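Prefoldin beta subunit 1 (Thermococcus sp., PDB 2ZQM) acts as a subunit of the molecular chaperone prefoldin, which stabilises a range of proteins and seems to assist archaeal de novo protein folding without ATP. Local coordinates at residues L22-V32 with L86-L96; I46-K57 with T67-K76. All coordinates share one frame; numbering follows the deposited sequence.

Interaction 1: L22-V32 with L86-L96; sequences LQLVVQQKQKV and LNALERQEKKL
Lys29 and Glu93 meet roughly perpendicular to each other, the ammonium group of the lysine closing on the carboxylate in a salt bridge. NZ of Lys29 lies 2.8 Å from OE1 of Glu93, on the syn side and 19° out of the carboxylate plane, while its bond to OE2 is weak. The lysine gets there by starting with CG anti to the backbone N (chi1 -174°) and then bending at chi3, whereas Glu93 reaches across with an extended chain. The aliphatic part of Lys29 is used as well: CG packs obliquely against CD1 of Leu86 at 3.5 Å, and CD rests on CG of Glu90. A water makes weak bonds to both NZ of Lys29 and OE2 of Glu90.

Val25, Lys29 and Glu93 interlock as knobs into holes, the packing of an antiparallel coiled coil, and the helix segments run at 158° with axes 9.4 Å apart. Val25 sends CG1 over the backbone at Leu89 O (3.7 Å) and CG2 to CD1 of Leu96. Leu22 and Leu96 run alongside one another, pointing opposite ways, CD1 of Leu22 lying 4.0 Å from CB of Leu96. Leu89 divides its methyls: CD1 meets CG2 of Val32 at 3.7 Å, and CD2 lies against CB and OE1 of Gln28, whose chain passes crosswise to it.

The seam is thus apolar along Leu22, Val25, Val32, Leu86, Leu89 and Leu96, with a charged pair built into the same interlocking layer; the methylenes of Lys29 extend the apolar surface over Leu86 and Glu90 before its charge is met by Glu93, a water lying beside it.

Interaction 2: I46-K57 with T67-K76; sequences IESLPDDAVVYK and TKDKAVAELK
Lys68 lays its extended side chain along the loop that leads from helix 6-47 to strand 55-59 and gives NZ to two main-chain carbonyls. NZ of Lys68 lies 2.6 Å from O of Leu49, tilted 18° from the carbonyl plane, and 3.1 Å from O of Glu47, above that carbonyl's plane. Replacing Lys68 by an alanine would probably leave both carbonyls without this donor and set the loop around Leu49 freer to move. Beside it, Ile46 is a knob among Lys68, Ala71, Val72 and Leu75, its CG2 meeting CG2 of Val72 at 3.7 Å. Val55 lies over the first turn of helix 68-111, its CG1 4.3 Å from CB of Ala71.

This is the prefoldin beta layout, in which a beta hairpin joins two coiled-coil helices. Lys57, on the first hairpin strand, turns to Glu74, which in one of its two conformers takes NZ of Lys57 at 2.6 Å on the syn lone pair of OE1; Glu45 of the third subunit also forms a salt bridge with NZ of Lys57.

Further out, Thr67 N-caps the helix, its OG1 accepting from N of Lys70, while a water joins N of Lys68 to the carbonyls of Asp51 and Ala53. Leu62 of the second subunit packs on Ile46, Lys57 and Ala71.

How the interactions relate
Both interactions involve helix 6-47 and helix 68-111, and both segments of interaction 2 fall between the two segments of interaction 1 in sequence. Their centres are 31 Å apart and their nearest atoms about 11 Å apart, so they do not touch. Interaction 1 lies near the centre of the chain, midway along the coiled coil; interaction 2 lies at the end where the helices are connected through strands 55-59 and 62-66. The two differ in surroundings: no other subunit of the assembly touches 22-32 or 86-96, whereas the strand in 46-57 continues its sheet into the second subunit. The fold thus combines a protruding helical arm with an assembling base, as in prefoldins.

Interaction 1: L22-V32 with L86-L96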
loop_
_atom_site.group_PDB
_atom_site.type_symbol
_atom_site.label_atom_id
_atom_site.label_comp_id
_atom_site.label_asym_id
_atom_site.label_seq_id
_atom_site.Cartn_x
_atom_site.Cartn_y
_atom_site.Cartn_z
ATOM N N LEU A 22 7.668 -21.198 2.178
ATOM C CA LEU A 22 8.955 -20.606 2.567
ATOM C C LEU A 22 9.036 -19.155 2.089
ATOM O O LEU A 22 9.544 -18.273 2.785
ATOM C CB LEU A 22 10.122 -21.413 1.979
ATOM C CG LEU A 22 11.540 -20.853 2.175
ATOM C CD1 LEU A 22 11.909 -20.846 3.644
ATOM C CD2 LEU A 22 12.537 -21.701 1.396
ATOM N N GLN A 23 8.554 -18.916 0.881
ATOM C CA GLN A 23 8.555 -17.569 0.336
ATOM C C GLN A 23 7.826 -16.633 1.317
ATOM O O GLN A 23 8.293 -15.529 1.611
ATOM C CB GLN A 23 7.852 -17.586 -1.019
ATOM C CG GLN A 23 8.073 -16.367 -1.882
ATOM C CD GLN A 23 7.318 -16.465 -3.194
ATOM O OE1 GLN A 23 7.349 -17.500 -3.864
ATOM N NE2 GLN A 23 6.638 -15.390 -3.570
ATOM N N LEU A 24 6.683 -17.079 1.828
ATOM C CA LEU A 24 5.911 -16.267 2.768
ATOM C C LEU A 24 6.669 -16.047 4.080
ATOM O O LEU A 24 6.768 -14.912 4.571
ATOM C CB LEU A 24 4.559 -16.928 3.057
ATOM C CG LEU A 24 3.704 -16.295 4.167
ATOM C CD1 LEU A 24 3.332 -14.849 3.802
ATOM C CD2 LEU A 24 2.451 -17.143 4.377
ATOM N N VAL A 25 7.207 -17.123 4.647
ATOM C CA VAL A 25 7.953 -17.019 5.900
ATOM C C VAL A 25 9.113 -16.051 5.748
ATOM O O VAL A 25 9.396 -15.247 6.643
ATOM C CB VAL A 25 8.486 -18.407 6.355
ATOM C CG1 VAL A 25 9.522 -18.256 7.476
ATOM C CG2 VAL A 25 7.313 -19.264 6.853
ATOM N N VAL A 26 9.782 -16.118 4.603
ATOM C CA VAL A 26 10.910 -15.231 4.346
ATOM C C VAL A 26 10.434 -13.781 4.253
ATOM O O VAL A 26 11.096 -12.863 4.752
ATOM C CB VAL A 26 11.654 -15.658 3.062
ATOM C CG1 VAL A 26 12.639 -14.569 2.622
ATOM C CG2 VAL A 26 12.415 -16.948 3.336
ATOM N N GLN A 27 9.282 -13.565 3.627
ATOM C CA GLN A 27 8.749 -12.210 3.540
ATOM C C GLN A 27 8.383 -11.729 4.951
ATOM O O GLN A 27 8.561 -10.556 5.277
ATOM C CB GLN A 27 7.511 -12.167 2.644
ATOM C CG GLN A 27 7.756 -12.657 1.223
ATOM C CD GLN A 27 6.493 -12.674 0.372
ATOM O OE1 GLN A 27 5.405 -12.989 0.856
ATOM N NE2 GLN A 27 6.640 -12.353 -0.909
ATOM N N GLN A 28 7.861 -12.623 5.791
ATOM C CA GLN A 28 7.502 -12.216 7.146
ATOM C C GLN A 28 8.759 -11.887 7.918
ATOM O O GLN A 28 8.803 -10.913 8.676
ATOM C CB GLN A 28 6.727 -13.323 7.888
ATOM C CG GLN A 28 5.379 -13.657 7.274
ATOM C CD GLN A 28 4.700 -14.852 7.929
ATOM O OE1 GLN A 28 5.343 -15.848 8.252
ATOM N NE2 GLN A 28 3.393 -14.761 8.101
ATOM N N LYS A 29 9.791 -12.708 7.729
ATOM C CA LYS A 29 11.055 -12.497 8.413
ATOM C C LYS A 29 11.677 -11.154 8.009
ATOM O O LYS A 29 12.169 -10.394 8.856
ATOM C CB LYS A 29 12.028 -13.634 8.085
ATOM C CG LYS A 29 13.336 -13.556 8.873
ATOM C CD LYS A 29 14.373 -14.568 8.408
ATOM C CE LYS A 29 14.851 -14.272 6.999
ATOM N NZ LYS A 29 15.957 -15.189 6.620
ATOM N N GLN A 30 11.651 -10.860 6.714
ATOM C CA GLN A 30 12.224 -9.617 6.216
ATOM C C GLN A 30 11.471 -8.378 6.698
ATOM O O GLN A 30 12.072 -7.328 6.909
ATOM C CB GLN A 30 12.288 -9.654 4.691
ATOM C CG GLN A 30 13.168 -10.771 4.181
ATOM C CD GLN A 30 13.219 -10.849 2.668
ATOM O OE1 GLN A 30 12.276 -10.457 1.975
ATOM N NE2 GLN A 30 14.318 -11.378 2.148
ATOM N N LYS A 31 10.162 -8.481 6.867
ATOM C CA LYS A 31 9.435 -7.337 7.375
ATOM C C LYS A 31 9.900 -7.102 8.822
ATOM O O LYS A 31 10.192 -5.976 9.223
ATOM C CB LYS A 31 7.927 -7.580 7.334
ATOM C CG LYS A 31 7.122 -6.384 7.825
ATOM C CD LYS A 31 5.621 -6.582 7.665
ATOM C CE LYS A 31 4.850 -5.362 8.169
ATOM N NZ LYS A 31 3.379 -5.477 7.955
ATOM N N VAL A 32 9.973 -8.170 9.607
ATOM C CA VAL A 32 10.432 -8.045 10.992
ATOM C C VAL A 32 11.865 -7.484 11.050
ATOM O O VAL A 32 12.170 -6.630 11.883
ATOM C CB VAL A 32 10.378 -9.415 11.730
ATOM C CG1 VAL A 32 11.124 -9.331 13.049
ATOM C CG2 VAL A 32 8.921 -9.807 12.004
ATOM N N LEU A 86 11.764 -12.405 15.416
ATOM C CA LEU A 86 12.686 -12.752 14.354
ATOM C C LEU A 86 13.205 -14.177 14.549
ATOM O O LEU A 86 13.250 -14.959 13.606
ATOM C CB LEU A 86 13.860 -11.763 14.327
ATOM C CG LEU A 86 14.929 -12.066 13.270
ATOM C CD1 LEU A 86 14.277 -12.012 11.907
ATOM C CD2 LEU A 86 16.086 -11.059 13.368
ATOM N N ASN A 87 13.589 -14.522 15.772
ATOM C CA ASN A 87 14.093 -15.862 16.029
ATOM C C ASN A 87 13.063 -16.941 15.730
ATOM O O ASN A 87 13.401 -17.971 15.161
ATOM C CB ASN A 87 14.554 -15.996 17.480
ATOM C CG ASN A 87 15.818 -15.221 17.753
ATOM O OD1 ASN A 87 16.489 -14.770 16.822
ATOM N ND2 ASN A 87 16.160 -15.067 19.027
ATOM N N ALA A 88 11.813 -16.717 16.117
ATOM C CA ALA A 88 10.772 -17.707 15.859
ATOM C C ALA A 88 10.619 -17.935 14.356
ATOM O O ALA A 88 10.513 -19.085 13.898
ATOM C CB ALA A 88 9.458 -17.253 16.462
ATOM N N LEU A 89 10.617 -16.849 13.582
ATOM C CA LEU A 89 10.487 -16.959 12.127
ATOM C C LEU A 89 11.695 -17.667 11.512
ATOM O O LEU A 89 11.551 -18.425 10.551
ATOM C CB LEU A 89 10.309 -15.562 11.496
ATOM C CG LEU A 89 8.925 -14.945 11.731
ATOM C CD1 LEU A 89 8.914 -13.458 11.345
ATOM C CD2 LEU A 89 7.894 -15.715 10.911
ATOM N N GLU A 90 12.887 -17.405 12.046
ATOM C CA GLU A 90 14.095 -18.057 11.547
ATOM C C GLU A 90 14.028 -19.546 11.867
ATOM O O GLU A 90 14.543 -20.361 11.107
ATOM C CB GLU A 90 15.356 -17.435 12.161
ATOM C CG GLU A 90 15.654 -16.036 11.629
ATOM C CD GLU A 90 16.853 -15.371 12.291
ATOM O OE1 GLU A 90 17.183 -15.725 13.446
ATOM O OE2 GLU A 90 17.450 -14.470 11.661
ATOM N N ARG A 91 13.399 -19.909 12.986
ATOM C CA ARG A 91 13.263 -21.327 13.313
ATOM C C ARG A 91 12.303 -21.974 12.320
ATOM O O ARG A 91 12.539 -23.092 11.873
ATOM C CB ARG A 91 12.767 -21.536 14.748
ATOM C CG ARG A 91 13.867 -21.324 15.789
ATOM C CD ARG A 91 13.458 -21.831 17.163
ATOM N NE ARG A 91 12.436 -20.994 17.775
ATOM C CZ ARG A 91 12.680 -19.900 18.487
ATOM N NH1 ARG A 91 13.927 -19.500 18.696
ATOM N NH2 ARG A 91 11.669 -19.196 18.972
ATOM N N GLN A 92 11.225 -21.273 11.963
ATOM C CA GLN A 92 10.277 -21.809 10.979
ATOM C C GLN A 92 10.979 -21.950 9.623
ATOM O O GLN A 92 10.800 -22.949 8.921
ATOM C CB GLN A 92 9.082 -20.878 10.813
ATOM C CG GLN A 92 8.152 -20.830 12.014
ATOM C CD GLN A 92 6.803 -20.251 11.655
ATOM O OE1 GLN A 92 6.601 -19.043 11.714
ATOM N NE2 GLN A 92 5.875 -21.117 11.259
ATOM N N GLU A 93 11.762 -20.940 9.250
ATOM C CA GLU A 93 12.497 -20.959 7.987
ATOM C C GLU A 93 13.449 -22.153 7.902
ATOM O O GLU A 93 13.491 -22.859 6.890
ATOM C CB GLU A 93 13.286 -19.658 7.807
ATOM C CG GLU A 93 14.253 -19.685 6.624
ATOM C CD GLU A 93 15.028 -18.385 6.453
ATOM O OE1 GLU A 93 15.411 -17.771 7.469
ATOM O OE2 GLU A 93 15.273 -17.984 5.299
ATOM N N LYS A 94 14.223 -22.365 8.961
ATOM C CA LYS A 94 15.167 -23.481 9.012
ATOM C C LYS A 94 14.418 -24.807 8.863
ATOM O O LYS A 94 14.877 -25.712 8.173
ATOM C CB LYS A 94 15.939 -23.456 10.331
ATOM N N LYS A 95 13.267 -24.930 9.510
ATOM C CA LYS A 95 12.479 -26.149 9.400
ATOM C C LYS A 95 12.035 -26.366 7.956
ATOM O O LYS A 95 12.043 -27.492 7.452
ATOM C CB LYS A 95 11.232 -26.080 10.274
ATOM C CG LYS A 95 11.429 -26.483 11.720
ATOM C CD LYS A 95 10.079 -26.462 12.444
ATOM C CE LYS A 95 10.239 -26.598 13.937
ATOM N NZ LYS A 95 8.919 -26.570 14.612
ATOM N N LEU A 96 11.628 -25.291 7.291
ATOM C CA LEU A 96 11.170 -25.420 5.911
ATOM C C LEU A 96 12.301 -25.793 4.975
ATOM O O LEU A 96 12.111 -26.595 4.062
ATOM C CB LEU A 96 10.498 -24.134 5.438
ATOM C CG LEU A 96 8.982 -24.118 5.641
ATOM C CD1 LEU A 96 8.447 -22.695 5.503
ATOM C CD2 LEU A 96 8.338 -25.078 4.628
HETATM O O HOH W 1 18.683 -14.475 8.540
#

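Interaction 2: I46-K57 with T67-K76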
loop_
_atom_site.group_PDB
_atom_site.type_symbol
_atom_site.label_atom_id
_atom_site.label_comp_id
_atom_site.label_asym_id
_atom_site.label_seq_id
_atom_site.Cartn_x
_atom_site.Cartn_y
_atom_site.Cartn_z
ATOM N N ILE A 46 18.834 8.071 19.659
ATOM C CA ILE A 46 18.342 8.645 20.902
ATOM C C ILE A 46 19.399 8.503 21.998
ATOM O O ILE A 46 19.564 9.385 22.835
ATOM C CB ILE A 46 17.012 7.973 21.355
ATOM C CG1 ILE A 46 15.907 8.285 20.333
ATOM C CG2 ILE A 46 16.619 8.445 22.766
ATOM C CD1 ILE A 46 15.607 9.765 20.161
ATOM N N GLU A 47 20.124 7.399 21.995
ATOM C CA GLU A 47 21.129 7.214 23.022
ATOM C C GLU A 47 22.266 8.226 22.916
ATOM O O GLU A 47 22.926 8.518 23.915
ATOM C CB GLU A 47 21.665 5.788 22.982
ATOM C CG GLU A 47 20.632 4.793 23.493
ATOM C CD GLU A 47 21.192 3.409 23.683
ATOM O OE1 GLU A 47 22.044 3.003 22.874
ATOM O OE2 GLU A 47 20.769 2.722 24.634
ATOM N N SER A 48 22.478 8.778 21.723
ATOM C CA SER A 48 23.549 9.759 21.543
ATOM C C SER A 48 23.187 11.153 22.054
ATOM O O SER A 48 24.045 12.033 22.115
ATOM C CB SER A 48 23.973 9.838 20.067
ATOM O OG SER A 48 23.023 10.540 19.283
ATOM N N LEU A 49 21.924 11.363 22.427
ATOM C CA LEU A 49 21.480 12.661 22.938
ATOM C C LEU A 49 21.954 12.957 24.364
ATOM O O LEU A 49 22.188 12.036 25.154
ATOM C CB LEU A 49 19.954 12.730 22.945
ATOM C CG LEU A 49 19.208 12.561 21.624
ATOM C CD1 LEU A 49 17.724 12.536 21.901
ATOM C CD2 LEU A 49 19.562 13.692 20.683
ATOM N N PRO A 50 22.099 14.251 24.715
ATOM C CA PRO A 50 22.533 14.558 26.078
ATOM C C PRO A 50 21.393 14.130 26.995
ATOM O O PRO A 50 20.227 14.185 26.597
ATOM C CB PRO A 50 22.756 16.074 26.044
ATOM C CG PRO A 50 21.862 16.546 24.953
ATOM C CD PRO A 50 22.019 15.475 23.900
ATOM N N ASP A 51 21.725 13.691 28.205
ATOM C CA ASP A 51 20.717 13.211 29.153
ATOM C C ASP A 51 19.548 14.160 29.419
ATOM O O ASP A 51 18.440 13.718 29.738
ATOM C CB ASP A 51 21.386 12.837 30.482
ATOM C CG ASP A 51 20.420 12.171 31.462
ATOM O OD1 ASP A 51 19.830 11.122 31.112
ATOM O OD2 ASP A 51 20.253 12.694 32.585
ATOM N N ASP A 52 19.783 15.456 29.270
ATOM C CA ASP A 52 18.744 16.452 29.521
ATOM C C ASP A 52 18.052 16.914 28.240
ATOM O O ASP A 52 17.315 17.899 28.245
ATOM C CB ASP A 52 19.356 17.665 30.236
ATOM C CG ASP A 52 20.303 18.462 29.344
ATOM O OD1 ASP A 52 21.129 17.850 28.634
ATOM O OD2 ASP A 52 20.231 19.710 29.361
ATOM N N ALA A 53 18.292 16.206 27.144
ATOM C CA ALA A 53 17.687 16.574 25.870
ATOM C C ALA A 53 16.177 16.519 25.981
ATOM O O ALA A 53 15.639 15.661 26.670
ATOM C CB ALA A 53 18.151 15.627 24.780
ATOM N N VAL A 54 15.496 17.445 25.318
ATOM C CA VAL A 54 14.037 17.451 25.320
ATOM C C VAL A 54 13.536 16.388 24.327
ATOM O O VAL A 54 14.006 16.323 23.188
ATOM C CB VAL A 54 13.486 18.840 24.911
ATOM C CG1 VAL A 54 13.951 19.199 23.507
ATOM C CG2 VAL A 54 11.969 18.839 24.995
ATOM N N VAL A 55 12.601 15.545 24.760
ATOM C CA VAL A 55 12.069 14.503 23.888
ATOM C C VAL A 55 10.543 14.418 23.985
ATOM O O VAL A 55 9.989 14.453 25.077
ATOM C CB VAL A 55 12.660 13.097 24.244
ATOM C CG1 VAL A 55 12.135 12.046 23.271
ATOM C CG2 VAL A 55 14.177 13.127 24.201
ATOM N N TYR A 56 9.876 14.315 22.833
ATOM C CA TYR A 56 8.415 14.166 22.775
ATOM C C TYR A 56 8.149 12.844 22.065
ATOM O O TYR A 56 8.967 12.383 21.281
ATOM C CB TYR A 56 7.761 15.289 21.949
ATOM C CG TYR A 56 7.841 16.658 22.581
ATOM C CD1 TYR A 56 6.794 17.157 23.354
ATOM C CD2 TYR A 56 8.991 17.437 22.445
ATOM C CE1 TYR A 56 6.894 18.405 23.983
ATOM C CE2 TYR A 56 9.101 18.675 23.067
ATOM C CZ TYR A 56 8.051 19.151 23.836
ATOM O OH TYR A 56 8.178 20.375 24.458
ATOM N N LYS A 57 7.007 12.233 22.328
ATOM C CA LYS A 57 6.683 10.986 21.657
ATOM C C LYS A 57 5.290 11.109 21.068
ATOM O O LYS A 57 4.485 11.914 21.527
ATOM C CB LYS A 57 6.738 9.796 22.627
ATOM C CG LYS A 57 5.770 9.881 23.797
ATOM C CD LYS A 57 5.755 8.579 24.606
ATOM C CE LYS A 57 5.217 7.413 23.774
ATOM N NZ LYS A 57 5.065 6.135 24.564
ATOM N N THR A 67 10.887 11.565 28.124
ATOM C CA THR A 67 12.263 11.883 28.493
ATOM C C THR A 67 13.195 10.964 27.731
ATOM O O THR A 67 12.754 9.974 27.145
ATOM C CB THR A 67 12.571 11.675 30.009
ATOM O OG1 THR A 67 12.513 10.274 30.316
ATOM C CG2 THR A 67 11.586 12.451 30.891
ATOM N N LYS A 68 14.485 11.284 27.738
ATOM C CA LYS A 68 15.436 10.442 27.045
ATOM C C LYS A 68 15.403 9.022 27.583
ATOM O O LYS A 68 15.305 8.069 26.807
ATOM C CB LYS A 68 16.859 10.981 27.167
ATOM C CG LYS A 68 17.883 10.062 26.514
ATOM C CD LYS A 68 19.321 10.535 26.726
ATOM C CE LYS A 68 20.308 9.536 26.138
ATOM N NZ LYS A 68 21.735 9.866 26.435
ATOM N N ASP A 69 15.476 8.871 28.905
ATOM C CA ASP A 69 15.476 7.527 29.496
ATOM C C ASP A 69 14.225 6.716 29.181
ATOM O O ASP A 69 14.301 5.510 28.938
ATOM C CB ASP A 69 15.681 7.606 31.018
ATOM C CG ASP A 69 17.142 7.765 31.398
ATOM O OD1 ASP A 69 17.972 8.027 30.498
ATOM O OD2 ASP A 69 17.455 7.634 32.597
ATOM N N LYS A 70 13.068 7.360 29.177
ATOM C CA LYS A 70 11.847 6.631 28.877
ATOM C C LYS A 70 11.782 6.188 27.415
ATOM O O LYS A 70 11.334 5.080 27.104
ATOM C CB LYS A 70 10.642 7.490 29.235
ATOM C CG LYS A 70 10.542 7.751 30.723
ATOM C CD LYS A 70 9.484 8.802 31.034
ATOM C CE LYS A 70 9.402 9.069 32.529
ATOM N NZ LYS A 70 8.545 10.252 32.829
ATOM N N ALA A 71 12.228 7.046 26.509
ATOM C CA ALA A 71 12.201 6.692 25.094
ATOM C C ALA A 71 13.171 5.547 24.813
ATOM O O ALA A 71 12.880 4.648 24.019
ATOM C CB ALA A 71 12.558 7.905 24.259
ATOM N N VAL A 72 14.330 5.597 25.456
ATOM C CA VAL A 72 15.347 4.560 25.297
ATOM C C VAL A 72 14.757 3.228 25.775
ATOM O O VAL A 72 14.840 2.227 25.082
ATOM C CB VAL A 72 16.613 4.919 26.124
ATOM C CG1 VAL A 72 17.540 3.688 26.296
ATOM C CG2 VAL A 72 17.373 6.036 25.412
ATOM N N ALA A 73 14.122 3.239 26.940
ATOM C CA ALA A 73 13.533 2.022 27.492
ATOM C C ALA A 73 12.480 1.429 26.564
ATOM O O ALA A 73 12.483 0.232 26.306
ATOM C CB ALA A 73 12.921 2.312 28.856
ATOM N N GLU A 74 11.583 2.275 26.065
ATOM C CA GLU A 74 10.533 1.814 25.175
ATOM C C GLU A 74 11.109 1.263 23.870
ATOM O O GLU A 74 10.557 0.330 23.301
ATOM C CB GLU A 74 9.538 2.954 24.910
ATOM C CG GLU A 74 8.693 3.300 26.138
ATOM C CD GLU A 74 7.743 4.467 25.916
ATOM O OE1 GLU A 74 6.984 4.437 24.928
ATOM O OE2 GLU A 74 7.746 5.410 26.736
ATOM N N LEU A 75 12.218 1.830 23.404
ATOM C CA LEU A 75 12.852 1.349 22.179
ATOM C C LEU A 75 13.541 0.012 22.459
ATOM O O LEU A 75 13.524 -0.883 21.627
ATOM C CB LEU A 75 13.872 2.364 21.653
ATOM C CG LEU A 75 13.272 3.421 20.724
ATOM C CD1 LEU A 75 14.263 4.581 20.559
ATOM C CD2 LEU A 75 12.941 2.786 19.393
ATOM N N LYS A 76 14.158 -0.122 23.630
ATOM C CA LYS A 76 14.801 -1.397 23.963
ATOM C C LYS A 76 13.758 -2.501 23.981
ATOM O O LYS A 76 14.002 -3.627 23.509
ATOM C CB LYS A 76 15.479 -1.324 25.336
ATOM C CG LYS A 76 16.767 -0.520 25.311
ATOM C CD LYS A 76 17.354 -0.350 26.696
ATOM C CE LYS A 76 18.775 0.224 26.614
ATOM N NZ LYS A 76 19.362 0.342 27.981
HETATM O O HOH W 2 15.589 13.829 28.469
#